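Local coordinates for nird-like protein (Hydrogenobacter thermophilus, PDB 4CH7) that decarboxylates siroheme to didecarboxysiroheme, probably by way of monodecarboxysiroheme, in the biosynthesis of heme d1, at residues A[97-102]-A[304-309]; A[235-240]-A[277-282]. One frame throughout, in Å; residues are numbered along the deposited sequence.

Contact 1: residues A[97-102]-A[304-309]; sequences RTHDFN and ALLFST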
loop_
_atom_site.group_PDB
_atom_site.type_symbol
_atom_site.label_atom_id
_atom_site.label_comp_id
_atom_site.label_asym_id
_atom_site.label_seq_id
_atom_site.Cartn_x
_atom_site.Cartn_y
_atom_site.Cartn_z
ATOM N N ARG A 97 15.556 9.758 -2.570
ATOM C CA ARG A 97 16.251 9.230 -1.405
ATOM C C ARG A 97 17.762 9.404 -1.486
ATOM O O ARG A 97 18.323 9.591 -2.566
ATOM C CB ARG A 97 15.880 7.762 -1.173
ATOM C CG ARG A 97 14.396 7.548 -0.913
ATOM C CD ARG A 97 14.075 6.128 -0.476
ATOM N NE ARG A 97 12.645 5.956 -0.239
ATOM C CZ ARG A 97 12.037 6.275 0.899
ATOM N NH1 ARG A 97 12.734 6.784 1.906
ATOM N NH2 ARG A 97 10.732 6.090 1.032
ATOM N N THR A 98 18.409 9.354 -0.325
ATOM C CA THR A 98 19.858 9.481 -0.235
ATOM C C THR A 98 20.525 8.133 -0.491
ATOM O O THR A 98 20.693 7.324 0.426
ATOM C CB THR A 98 20.290 10.005 1.146
ATOM O OG1 THR A 98 20.017 9.013 2.144
ATOM C CG2 THR A 98 19.537 11.281 1.490
ATOM N N HIS A 99 20.899 7.903 -1.747
ATOM C CA HIS A 99 21.505 6.646 -2.177
ATOM C C HIS A 99 21.928 6.801 -3.634
ATOM O O HIS A 99 21.455 7.708 -4.322
ATOM C CB HIS A 99 20.499 5.497 -2.047
ATOM C CG HIS A 99 21.114 4.134 -2.113
ATOM N ND1 HIS A 99 21.180 3.398 -3.278
ATOM C CD2 HIS A 99 21.673 3.359 -1.151
ATOM C CE1 HIS A 99 21.762 2.237 -3.032
ATOM N NE2 HIS A 99 22.070 2.190 -1.749
ATOM N N ASP A 100 22.817 5.929 -4.105
ATOM C CA ASP A 100 23.228 5.944 -5.509
ATOM C C ASP A 100 22.007 5.796 -6.413
ATOM O O ASP A 100 21.910 6.438 -7.462
ATOM C CB ASP A 100 24.258 4.851 -5.791
ATOM C CG ASP A 100 25.660 5.246 -5.369
ATOM O OD1 ASP A 100 25.807 5.910 -4.321
ATOM O OD2 ASP A 100 26.618 4.897 -6.093
ATOM N N PHE A 101 21.074 4.950 -5.990
ATOM C CA PHE A 101 19.729 4.972 -6.547
ATOM C C PHE A 101 18.942 6.021 -5.770
ATOM O O PHE A 101 18.579 5.809 -4.613
ATOM C CB PHE A 101 19.068 3.597 -6.442
ATOM C CG PHE A 101 19.751 2.532 -7.257
ATOM C CD1 PHE A 101 19.422 2.347 -8.593
ATOM C CD2 PHE A 101 20.719 1.716 -6.686
ATOM C CE1 PHE A 101 20.049 1.366 -9.350
ATOM C CE2 PHE A 101 21.350 0.734 -7.433
ATOM C CZ PHE A 101 21.015 0.559 -8.768
ATOM N N ASN A 102 18.696 7.161 -6.410
ATOM C CA ASN A 102 18.139 8.328 -5.731
ATOM C C ASN A 102 16.639 8.516 -5.940
ATOM O O ASN A 102 16.044 9.441 -5.383
ATOM C CB ASN A 102 18.880 9.590 -6.176
ATOM C CG ASN A 102 18.983 9.694 -7.683
ATOM O OD1 ASN A 102 19.059 8.683 -8.380
ATOM N ND2 ASN A 102 18.991 10.918 -8.197
ATOM N N ALA A 304 22.189 0.480 5.355
ATOM C CA ALA A 304 22.222 1.805 4.752
ATOM C C ALA A 304 20.968 2.583 5.121
ATOM O O ALA A 304 19.886 2.007 5.252
ATOM C CB ALA A 304 22.351 1.700 3.243
ATOM N N LEU A 305 21.120 3.891 5.293
ATOM C CA LEU A 305 19.983 4.752 5.595
ATOM C C LEU A 305 19.610 5.586 4.376
ATOM O O LEU A 305 20.336 6.508 3.994
ATOM C CB LEU A 305 20.290 5.655 6.792
ATOM C CG LEU A 305 20.510 4.937 8.125
ATOM C CD1 LEU A 305 20.766 5.927 9.254
ATOM C CD2 LEU A 305 19.326 4.050 8.451
ATOM N N LEU A 306 18.481 5.249 3.763
ATOM C CA LEU A 306 18.011 5.965 2.586
ATOM C C LEU A 306 16.966 6.997 2.993
ATOM O O LEU A 306 15.766 6.713 3.003
ATOM C CB LEU A 306 17.445 4.995 1.541
ATOM C CG LEU A 306 18.439 4.123 0.761
ATOM C CD1 LEU A 306 18.998 2.990 1.609
ATOM C CD2 LEU A 306 17.796 3.572 -0.499
ATOM N N PHE A 307 17.431 8.195 3.332
ATOM C CA PHE A 307 16.552 9.257 3.807
ATOM C C PHE A 307 15.651 9.802 2.707
ATOM O O PHE A 307 16.099 10.041 1.587
ATOM C CB PHE A 307 17.372 10.399 4.411
ATOM C CG PHE A 307 18.080 10.032 5.686
ATOM C CD1 PHE A 307 17.451 10.196 6.911
ATOM C CD2 PHE A 307 19.376 9.532 5.660
ATOM C CE1 PHE A 307 18.096 9.861 8.092
ATOM C CE2 PHE A 307 20.029 9.195 6.837
ATOM C CZ PHE A 307 19.386 9.360 8.055
ATOM N N SER A 308 14.378 9.996 3.038
ATOM C CA SER A 308 13.434 10.631 2.128
ATOM C C SER A 308 13.644 12.142 2.146
ATOM O O SER A 308 13.356 12.800 3.144
ATOM C CB SER A 308 11.997 10.285 2.526
ATOM O OG SER A 308 11.072 11.205 1.975
ATOM N N THR A 309 14.165 12.687 1.050
ATOM C CA THR A 309 14.434 14.120 0.965
ATOM C C THR A 309 13.396 14.846 0.112
ATOM O O THR A 309 13.373 16.078 0.065
ATOM C CB THR A 309 15.855 14.405 0.437
ATOM O OG1 THR A 309 16.060 13.716 -0.803
ATOM C CG2 THR A 309 16.895 13.937 1.444
#
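Thr98 and Phe307 hold the polar centre of this seam, where strand 91-97 of the first AsnC-like ligand-binding domain pairs antiparallel with strand 303-314 of the second inside the closed eight-stranded barrel. The amide of Thr98 gives its hydrogen to Phe307 O (N to O 3.1 Å), and Phe307 N returns a bond to Thr98 OG1 at 3.0 Å. With chi1 at 68°, OG1 stands between the backbone N and carbonyl carbon of Thr98, which turns the hydroxyl to that amide; it also lies at the edge of the Phe307 ring, 3.6 Å from CD2. Arg97 adds a third bond: its NH1 reaches Leu306 O at 3.2 Å, with an N-H...O angle of 142°. That oxygen approaches the edge of the guanidinium, somewhat tilted from its plane. Arg97 and Ser308 form an antiparallel non-hydrogen-bonded pair, and Arg97 CA makes a CH...O contact with Phe307 O.

Apolar contacts flank these bonds. Thr98 CG2 meets Phe307 CB and, at 3.7 Å, Thr309 CG2. His99 CB sits 3.7 Å from Leu306 CD2, and the imidazole inclines against the same leucine. Its ND1 accepts a hydrogen bond from Phe101 N, fastening the loop.

Trp104 on strand 103-109 touches both Arg97 and Leu306. Leu305 and Phe307, on one face of strand 303-314, pack on helix 284-297, while Leu306 leans on Val238 of strand 233-239.

Contact 2: residues A[235-240]-A[277-282]; sequences AMSVWE and AMMHGK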
loop_
_atom_site.group_PDB
_atom_site.type_symbol
_atom_site.label_atom_id
_atom_site.label_comp_id
_atom_site.label_asym_id
_atom_site.label_seq_id
_atom_site.Cartn_x
_atom_site.Cartn_y
_atom_site.Cartn_z
ATOM N N ALA A 235 13.398 7.869 6.867
ATOM C CA ALA A 235 14.361 7.063 6.133
ATOM C C ALA A 235 13.892 5.631 5.986
ATOM O O ALA A 235 13.309 5.053 6.908
ATOM C CB ALA A 235 15.719 7.097 6.813
HETATM N N MSE A 236 14.141 5.072 4.809
HETATM C CA MSE A 236 14.040 3.638 4.618
HETATM C C MSE A 236 15.382 3.053 5.019
HETATM O O MSE A 236 16.384 3.262 4.333
HETATM C CB MSE A 236 13.727 3.308 3.156
HETATM C CG MSE A 236 14.059 1.881 2.742
HETATM SE SE MSE A 236 13.653 1.561 0.871
HETATM C CE MSE A 236 11.752 1.938 0.932
ATOM N N SER A 237 15.417 2.361 6.152
ATOM C CA SER A 237 16.632 1.675 6.567
ATOM C C SER A 237 16.639 0.291 5.932
ATOM O O SER A 237 15.649 -0.438 6.006
ATOM C CB SER A 237 16.707 1.566 8.088
ATOM O OG SER A 237 15.730 0.673 8.583
ATOM N N VAL A 238 17.742 -0.057 5.280
ATOM C CA VAL A 238 17.862 -1.371 4.658
ATOM C C VAL A 238 18.974 -2.172 5.327
ATOM O O VAL A 238 20.040 -1.637 5.625
ATOM C CB VAL A 238 18.077 -1.270 3.132
ATOM C CG1 VAL A 238 16.862 -0.636 2.475
ATOM C CG2 VAL A 238 19.330 -0.474 2.811
ATOM N N TRP A 239 18.714 -3.452 5.576
ATOM C CA TRP A 239 19.633 -4.274 6.352
ATOM C C TRP A 239 19.920 -5.609 5.679
ATOM O O TRP A 239 19.033 -6.216 5.074
ATOM C CB TRP A 239 19.053 -4.524 7.747
ATOM C CG TRP A 239 18.648 -3.264 8.457
ATOM C CD1 TRP A 239 17.510 -2.540 8.259
ATOM C CD2 TRP A 239 19.384 -2.583 9.482
ATOM N NE1 TRP A 239 17.495 -1.448 9.094
ATOM C CE2 TRP A 239 18.635 -1.451 9.855
ATOM C CE3 TRP A 239 20.603 -2.821 10.121
ATOM C CZ2 TRP A 239 19.069 -0.558 10.840
ATOM C CZ3 TRP A 239 21.034 -1.934 11.093
ATOM C CH2 TRP A 239 20.270 -0.818 11.444
ATOM N N GLU A 240 21.165 -6.063 5.781
ATOM C CA GLU A 240 21.502 -7.420 5.378
ATOM C C GLU A 240 21.509 -8.304 6.616
ATOM O O GLU A 240 22.364 -8.157 7.493
ATOM C CB GLU A 240 22.856 -7.470 4.677
ATOM C CG GLU A 240 23.246 -8.862 4.200
ATOM C CD GLU A 240 24.547 -8.868 3.428
ATOM O OE1 GLU A 240 24.861 -7.845 2.783
ATOM O OE2 GLU A 240 25.258 -9.892 3.474
ATOM N N ALA A 277 13.249 -1.423 6.946
ATOM C CA ALA A 277 12.559 -0.879 8.113
ATOM C C ALA A 277 12.404 0.629 8.004
ATOM O O ALA A 277 13.387 1.367 8.083
ATOM C CB ALA A 277 13.291 -1.244 9.397
HETATM N N MSE A 278 11.165 1.081 7.831
HETATM C CA MSE A 278 10.889 2.506 7.732
HETATM C C MSE A 278 11.176 3.186 9.061
HETATM O O MSE A 278 10.565 2.866 10.080
HETATM C CB MSE A 278 9.435 2.754 7.330
HETATM C CG MSE A 278 9.011 2.102 6.020
HETATM SE SE MSE A 278 10.206 2.470 4.531
HETATM C CE MSE A 278 11.181 0.794 4.530
HETATM N N MSE A 279 12.122 4.117 9.049
HETATM C CA MSE A 279 12.433 4.885 10.244
HETATM C C MSE A 279 11.968 6.328 10.095
HETATM O O MSE A 279 11.857 6.853 8.983
HETATM C CB MSE A 279 13.930 4.839 10.560
HETATM C CG MSE A 279 14.424 3.514 11.132
HETATM SE SE MSE A 279 16.357 3.460 11.270
HETATM C CE MSE A 279 16.570 1.690 12.022
ATOM N N HIS A 280 11.680 6.957 11.227
ATOM C CA HIS A 280 11.363 8.374 11.260
ATOM C C HIS A 280 11.910 8.958 12.551
ATOM O O HIS A 280 12.069 8.247 13.545
ATOM C CB HIS A 280 9.852 8.612 11.159
ATOM C CG HIS A 280 9.052 7.885 12.194
ATOM N ND1 HIS A 280 8.127 6.915 11.876
ATOM C CD2 HIS A 280 9.034 7.991 13.546
ATOM C CE1 HIS A 280 7.576 6.451 12.986
ATOM N NE2 HIS A 280 8.112 7.087 14.012
ATOM N N GLY A 281 12.219 10.246 12.523
ATOM C CA GLY A 281 12.708 10.934 13.699
ATOM C C GLY A 281 12.478 12.418 13.529
ATOM O O GLY A 281 11.954 12.856 12.504
ATOM N N LYS A 282 12.862 13.194 14.532
ATOM C CA LYS A 282 12.766 14.642 14.436
ATOM C C LYS A 282 14.124 15.202 14.031
ATOM O O LYS A 282 14.526 16.284 14.462
ATOM C CB LYS A 282 12.260 15.231 15.753
ATOM C CG LYS A 282 10.835 14.787 16.078
ATOM C CD LYS A 282 10.503 14.896 17.559
ATOM C CE LYS A 282 10.224 16.326 17.982
ATOM N NZ LYS A 282 9.733 16.392 19.388
#
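Met279, a selenomethionine in this crystal, lies on the face of strand 233-239 that carries Ala235 and Ser237, and ends at Trp239. Its CB begins 3.7 Å from Ala235 O. CG is anti to the carbonyl carbon (chi1 -74°) and comes within 4.0 Å of Ser237 OG. The chain then runs extended: SE rests 3.7 Å from Ser237 CB, and CE ends 3.6 Å from Trp239 CZ2, at the edge of the indole and near its plane. The two side chains cross at about a right angle.

Ser237 packs against SE and CE of this chain and gives the indole N-H its acceptor. Trp239 NE1 donates to Ser237 OG at 2.8 Å, the oxygen lying in the ring plane, and OG in turn donates to Ala277 O; the modelled length of that second bond is very short and doubtful in detail. An alanine in place of Ser237 would probably leave Trp239 NE1 without its acceptor and the indole less firmly set in rotation.

The strands are an antiparallel pair in the barrel sheet of the second AsnC-like domain. Ala235-Met279 and Ser237-Ala277 are hydrogen-bonded pairs, each with two backbone bonds. Between them, on the opposite face, the non-hydrogen-bonded pair Met236 and Met278 lie side by side, CG of the former 3.6 Å from CE of the latter.

Helix 284-297 closes over the Trp239 and Met279 face through Ile294, with Ala291 against the indole and Ile287 against Met279. Strand 303-314 runs along the other edge of strand 233-239.

From the N terminus, the chain passes through the first helix-turn-helix region and enters the first AsnC-like ligand-binding domain, where 97-102 leads out of strand 91-97. It completes that domain with strands 103-109 and 132-139, then runs through the second helix-turn-helix region and most of the second ligand-binding domain before 304-309 closes contact 1, joining strands of both domains in one barrel. Contact 2 lies wholly within that excursion and closes a much shorter one, which holds helix 246-254 and strand 259-264. The two contacts meet through neighbouring strands 303-314 and 233-239, with Leu306 O and Met236 N 2.9 Å apart, so a continuous sheet runs from 91-97 to 275-281.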